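Local coordinates for protein diadenosine tetraphosphatase, putative (Trypanosoma brucei, PDB 2QJC) that probably hydrolyses diadenosine tetraphosphate, as a manganese-binding member of the calcineurin-like metallophosphoesterase family, at residues 144-149 with 175-180; 161-166 with 181-186. All blocks are in the same frame, centred on the assembly; numbering follows the deposited sequence.

Contact 1. Residues 144-149 with 175-180; sequences LHPQRP and VTLTAT
His145 and Gln147 reach strand 177-180 and the residues before it through two different first torsions. In His145, CG is anti to the backbone N (chi1 -166°), beside the carbonyl carbon; the ring is then turned about chi2 (-60°), with NE2 near Leu177. In Gln147, CG is anti to the carbonyl carbon (chi1 -56°), and the chain beyond it runs extended to the amide. The His145 ring is bonded at both nitrogens. His145 NE2 donates to Leu177 O at 2.9 Å, with the oxygen in the ring plane but the donor well above the carbonyl plane. His145 ND1 accepts from Gln147 N at 3.1 Å, also in the ring plane, inside the type I turn from His145 to Arg148. The Gln147 amide bonds to the start of the other segment. Gln147 OE1 takes Val175 N at 2.7 Å and Thr176 N at 2.9 Å, both from the same face, plus a weak bond from Leu177 N. Gln147 NE2 gives a nearly straight bond to Thr176 OG1 at 3.1 Å, in the amide plane. Leu177 CD1 lies 3.8 Å from Gln147 CD and also meets Pro146 CG. Arg148 CZ lies over one face of the imidazole, offset toward the rim, and Arg148 NE forms a salt bridge with Glu157. The two ring bonds are consistent with a neutral His145 protonated at NE2, and the paired Gln147 bonds fix which way its amide is turned.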
loop_
_atom_site.group_PDB
_atom_site.type_symbol
_atom_site.label_atom_id
_atom_site.label_comp_id
_atom_site.label_asym_id
_atom_site.label_seq_id
_atom_site.Cartn_x
_atom_site.Cartn_y
_atom_site.Cartn_z
ATOM N N LEU A 144 5.998 -0.629 9.406
ATOM C CA LEU A 144 6.981 -1.621 9.833
ATOM C C LEU A 144 7.275 -1.404 11.315
ATOM O O LEU A 144 7.297 -0.268 11.788
ATOM C CB LEU A 144 8.280 -1.473 9.038
ATOM C CG LEU A 144 8.252 -1.783 7.534
ATOM C CD1 LEU A 144 9.594 -1.416 6.922
ATOM C CD2 LEU A 144 7.959 -3.263 7.311
ATOM N N HIS A 145 7.482 -2.483 12.057
ATOM C CA HIS A 145 7.799 -2.335 13.474
ATOM C C HIS A 145 9.261 -1.887 13.529
ATOM O O HIS A 145 10.158 -2.604 13.083
ATOM C CB HIS A 145 7.603 -3.656 14.219
ATOM C CG HIS A 145 7.589 -3.504 15.708
ATOM N ND1 HIS A 145 8.660 -2.997 16.415
ATOM C CD2 HIS A 145 6.618 -3.746 16.621
ATOM C CE1 HIS A 145 8.348 -2.931 17.696
ATOM N NE2 HIS A 145 7.114 -3.379 17.847
ATOM N N PRO A 146 9.516 -0.687 14.072
ATOM C CA PRO A 146 10.874 -0.137 14.173
ATOM C C PRO A 146 11.865 -0.881 15.060
ATOM O O PRO A 146 13.020 -0.467 15.165
ATOM C CB PRO A 146 10.628 1.288 14.657
ATOM C CG PRO A 146 9.404 1.123 15.522
ATOM C CD PRO A 146 8.534 0.229 14.678
ATOM N N GLN A 147 11.440 -1.971 15.691
ATOM C CA GLN A 147 12.355 -2.714 16.556
ATOM C C GLN A 147 12.557 -4.155 16.105
ATOM O O GLN A 147 13.207 -4.944 16.794
ATOM C CB GLN A 147 11.864 -2.683 18.014
ATOM C CG GLN A 147 11.661 -1.276 18.557
ATOM C CD GLN A 147 11.294 -1.249 20.035
ATOM O OE1 GLN A 147 10.451 -2.023 20.497
ATOM N NE2 GLN A 147 11.911 -0.336 20.781
ATOM N N ARG A 148 11.999 -4.498 14.949
ATOM C CA ARG A 148 12.144 -5.848 14.408
ATOM C C ARG A 148 12.842 -5.793 13.051
ATOM O O ARG A 148 12.672 -4.832 12.295
ATOM C CB ARG A 148 10.783 -6.521 14.210
ATOM C CG ARG A 148 9.844 -6.502 15.410
ATOM C CD ARG A 148 8.565 -7.248 15.052
ATOM N NE ARG A 148 7.488 -7.035 16.016
ATOM C CZ ARG A 148 7.449 -7.563 17.236
ATOM N NH1 ARG A 148 8.430 -8.345 17.659
ATOM N NH2 ARG A 148 6.420 -7.310 18.031
ATOM N N PRO A 149 13.654 -6.817 12.741
ATOM C CA PRO A 149 14.370 -6.885 11.466
ATOM C C PRO A 149 13.348 -6.982 10.335
ATOM O O PRO A 149 12.297 -7.612 10.493
ATOM C CB PRO A 149 15.197 -8.168 11.604
ATOM C CG PRO A 149 15.477 -8.234 13.074
ATOM C CD PRO A 149 14.125 -7.871 13.660
ATOM N N VAL A 175 11.134 -4.652 20.821
ATOM C CA VAL A 175 10.786 -5.474 21.968
ATOM C C VAL A 175 10.066 -4.683 23.058
ATOM O O VAL A 175 9.445 -5.278 23.945
ATOM C CB VAL A 175 12.037 -6.096 22.615
ATOM C CG1 VAL A 175 12.710 -7.072 21.655
ATOM C CG2 VAL A 175 12.996 -4.998 23.010
ATOM N N THR A 176 10.142 -3.354 23.002
ATOM C CA THR A 176 9.500 -2.523 24.018
ATOM C C THR A 176 8.281 -1.722 23.547
ATOM O O THR A 176 7.660 -1.003 24.329
ATOM C CB THR A 176 10.509 -1.540 24.634
ATOM O OG1 THR A 176 10.865 -0.543 23.667
ATOM C CG2 THR A 176 11.760 -2.284 25.079
ATOM N N LEU A 177 7.932 -1.852 22.275
ATOM C CA LEU A 177 6.790 -1.123 21.737
ATOM C C LEU A 177 5.757 -2.087 21.183
ATOM O O LEU A 177 6.106 -3.090 20.560
ATOM C CB LEU A 177 7.245 -0.171 20.627
ATOM C CG LEU A 177 8.227 0.953 20.973
ATOM C CD1 LEU A 177 8.757 1.572 19.683
ATOM C CD2 LEU A 177 7.544 2.007 21.830
ATOM N N THR A 178 4.483 -1.784 21.414
ATOM C CA THR A 178 3.400 -2.624 20.910
ATOM C C THR A 178 2.688 -1.949 19.736
ATOM O O THR A 178 2.193 -0.825 19.853
ATOM C CB THR A 178 2.352 -2.930 22.011
ATOM O OG1 THR A 178 2.959 -3.710 23.051
ATOM C CG2 THR A 178 1.178 -3.709 21.428
ATOM N N ALA A 179 2.646 -2.645 18.606
ATOM C CA ALA A 179 1.987 -2.133 17.409
ATOM C C ALA A 179 0.491 -2.378 17.517
ATOM O O ALA A 179 0.062 -3.481 17.844
ATOM C CB ALA A 179 2.536 -2.835 16.170
ATOM N N THR A 180 -0.312 -1.358 17.247
ATOM C CA THR A 180 -1.753 -1.546 17.320
ATOM C C THR A 180 -2.531 -0.851 16.201
ATOM O O THR A 180 -2.169 0.236 15.746
ATOM C CB THR A 180 -2.312 -1.073 18.677
ATOM O OG1 THR A 180 -3.722 -1.325 18.718
ATOM C CG2 THR A 180 -2.054 0.415 18.881
#

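Contact 2. Residues 161-166 with 181-186; sequences MRNLIE and EETNDG. With PO4 (phosphate ion), chain D.
Arg162 runs alongside Glu181, the two side chains heading in one direction. Arg162 CB lies 3.8 Å from Glu181 O, and Arg162 CG 3.6 Å from the same oxygen. The chain is extended from CG to NE, and Arg162 NE approaches Glu181 CG at 4.0 Å. Glu181 O lies at the edge of the guanidinium, in its plane. At the tip, Arg162 NH1 forms a salt bridge with Asp205, and Arg162 NH2 donates to O2 of a phosphate ion at 2.8 Å. The Glu181 carboxylate is nearly parallel to the guanidinium, but Glu181 OE2 stays 4.5 Å from Arg162 NH2, too far for a salt bridge. Farther along, Asn163 ND2 gives a nearly straight bond to Gly186 O at 3.2 Å, from above that carbonyl plane, while Asn163 OD1 accepts from Arg208. Ile165 CD1 packs on Asp185 CB at 3.6 Å. The phosphate, probably from the crystallisation liquor, is also held by His82 and Tyr227. Arg162 and Asn163 together sit opposite the single residue Thr180, a classic beta bulge. It lies where strand 163-166, the middle strand of a small antiparallel sheet, begins, beside the two-manganese site of the calcineurin-like phosphoesterase fold, with the Arg162 side chain about 6 Å from a manganese ion.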
loop_
_atom_site.group_PDB
_atom_site.type_symbol
_atom_site.label_atom_id
_atom_site.label_comp_id
_atom_site.label_asym_id
_atom_site.label_seq_id
_atom_site.Cartn_x
_atom_site.Cartn_y
_atom_site.Cartn_z
HETATM N N MSE A 161 -1.214 -1.788 11.399
HETATM C CA MSE A 161 -0.762 -0.823 12.409
HETATM C C MSE A 161 -0.983 0.667 12.132
HETATM O O MSE A 161 -0.774 1.151 11.015
HETATM C CB MSE A 161 0.722 -1.060 12.743
HETATM C CG MSE A 161 1.714 -0.435 11.761
HETATM SE SE MSE A 161 3.572 -0.888 12.168
HETATM C CE MSE A 161 3.803 0.064 13.823
ATOM N N ARG A 162 -1.411 1.384 13.170
ATOM C CA ARG A 162 -1.630 2.826 13.097
ATOM C C ARG A 162 -0.811 3.506 14.200
ATOM O O ARG A 162 -0.237 4.589 14.005
ATOM C CB ARG A 162 -3.109 3.167 13.300
ATOM C CG ARG A 162 -4.030 2.730 12.178
ATOM C CD ARG A 162 -5.491 2.892 12.594
ATOM N NE ARG A 162 -6.396 2.045 11.810
ATOM C CZ ARG A 162 -6.853 2.360 10.604
ATOM N NH1 ARG A 162 -6.498 3.504 10.034
ATOM N NH2 ARG A 162 -7.672 1.531 9.973
ATOM N N ASN A 163 -0.744 2.839 15.349
ATOM C CA ASN A 163 -0.045 3.351 16.515
ATOM C C ASN A 163 0.982 2.401 17.142
ATOM O O ASN A 163 0.972 1.193 16.911
ATOM C CB ASN A 163 -1.078 3.732 17.590
ATOM C CG ASN A 163 -1.721 5.095 17.345
ATOM O OD1 ASN A 163 -1.787 5.575 16.213
ATOM N ND2 ASN A 163 -2.205 5.721 18.418
ATOM N N LEU A 164 1.865 2.983 17.948
ATOM C CA LEU A 164 2.892 2.252 18.687
ATOM C C LEU A 164 2.835 2.781 20.129
ATOM O O LEU A 164 2.924 3.998 20.370
ATOM C CB LEU A 164 4.284 2.494 18.084
ATOM C CG LEU A 164 4.652 1.678 16.835
ATOM C CD1 LEU A 164 5.904 2.266 16.182
ATOM C CD2 LEU A 164 4.866 0.221 17.216
ATOM N N ILE A 165 2.673 1.860 21.073
ATOM C CA ILE A 165 2.572 2.204 22.487
ATOM C C ILE A 165 3.742 1.644 23.286
ATOM O O ILE A 165 4.062 0.455 23.187
ATOM C CB ILE A 165 1.286 1.628 23.107
ATOM C CG1 ILE A 165 0.087 1.916 22.199
ATOM C CG2 ILE A 165 1.075 2.225 24.492
ATOM C CD1 ILE A 165 -1.183 1.222 22.633
ATOM N N GLU A 166 4.366 2.498 24.088
ATOM C CA GLU A 166 5.494 2.073 24.908
ATOM C C GLU A 166 4.988 1.122 25.979
ATOM O O GLU A 166 4.212 1.514 26.847
ATOM C CB GLU A 166 6.174 3.286 25.554
ATOM C CG GLU A 166 6.564 4.364 24.553
ATOM C CD GLU A 166 7.481 5.419 25.141
ATOM O OE1 GLU A 166 8.622 5.071 25.513
ATOM O OE2 GLU A 166 7.062 6.594 25.230
ATOM N N GLU A 181 -3.600 -1.501 15.764
ATOM C CA GLU A 181 -4.465 -0.970 14.718
ATOM C C GLU A 181 -5.422 0.053 15.322
ATOM O O GLU A 181 -5.909 0.952 14.637
ATOM C CB GLU A 181 -5.259 -2.110 14.085
ATOM C CG GLU A 181 -6.431 -1.670 13.244
ATOM C CD GLU A 181 -7.169 -2.851 12.648
ATOM O OE1 GLU A 181 -7.254 -3.895 13.340
ATOM O OE2 GLU A 181 -7.668 -2.734 11.504
ATOM N N GLU A 182 -5.689 -0.096 16.614
ATOM C CA GLU A 182 -6.584 0.815 17.307
ATOM C C GLU A 182 -5.850 2.100 17.688
ATOM O O GLU A 182 -4.618 2.131 17.767
ATOM C CB GLU A 182 -7.177 0.126 18.543
ATOM C CG GLU A 182 -8.174 -0.984 18.184
ATOM C CD GLU A 182 -8.707 -1.741 19.393
ATOM O OE1 GLU A 182 -9.326 -1.106 20.276
ATOM O OE2 GLU A 182 -8.512 -2.976 19.460
ATOM N N THR A 183 -6.611 3.165 17.904
ATOM C CA THR A 183 -6.025 4.446 18.258
ATOM C C THR A 183 -6.512 4.921 19.631
ATOM O O THR A 183 -6.069 5.956 20.133
ATOM C CB THR A 183 -6.349 5.503 17.161
ATOM O OG1 THR A 183 -5.826 6.783 17.540
ATOM C CG2 THR A 183 -7.853 5.606 16.942
ATOM N N ASN A 184 -7.402 4.145 20.245
ATOM C CA ASN A 184 -7.945 4.496 21.555
ATOM C C ASN A 184 -7.162 3.935 22.750
ATOM O O ASN A 184 -7.603 4.056 23.894
ATOM C CB ASN A 184 -9.415 4.065 21.664
ATOM C CG ASN A 184 -9.632 2.601 21.312
ATOM O OD1 ASN A 184 -8.715 1.786 21.379
ATOM N ND2 ASN A 184 -10.864 2.261 20.948
ATOM N N ASP A 185 -6.012 3.322 22.494
ATOM C CA ASP A 185 -5.198 2.783 23.579
ATOM C C ASP A 185 -3.967 3.640 23.799
ATOM O O ASP A 185 -3.004 3.204 24.421
ATOM C CB ASP A 185 -4.766 1.345 23.285
ATOM C CG ASP A 185 -5.884 0.343 23.506
ATOM O OD1 ASP A 185 -6.470 0.341 24.612
ATOM O OD2 ASP A 185 -6.173 -0.449 22.584
ATOM N N GLY A 186 -4.003 4.863 23.289
ATOM C CA GLY A 186 -2.872 5.750 23.441
ATOM C C GLY A 186 -1.774 5.422 22.446
ATOM O O GLY A 186 -2.016 4.761 21.434
HETATM P P PO4 D . -8.851 1.161 5.870
HETATM O O1 PO4 D . -9.402 2.540 5.208
HETATM O O2 PO4 D . -8.021 1.550 7.165
HETATM O O3 PO4 D . -10.075 0.278 6.248
HETATM O O4 PO4 D . -7.923 0.448 4.845
#

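How the contacts relate
The centres of contacts 1 and 2 lie about 11 Å apart, on the same side of the chain's centre. Their segments alternate along the chain: 144-149, 161-166, 175-180, then 181-186. Helix 155-160 falls between the first two. Strands 163-166 and 177-180 are antiparallel neighbours in a three-stranded sheet, with 163-166 in the middle and 188-189 on its other side. Thr178 N probably hydrogen-bonds to Ile165 O, and Thr180 N to Asn163 O. Pro146 CD also packs on Leu164 CD1. Contact 1 thus joins the loop after strand 137-140 to this small sheet. Contact 2 packs the loop between strands 177-180 and 188-189 against the middle strand, with its Arg162 and Glu181 end near the metal site.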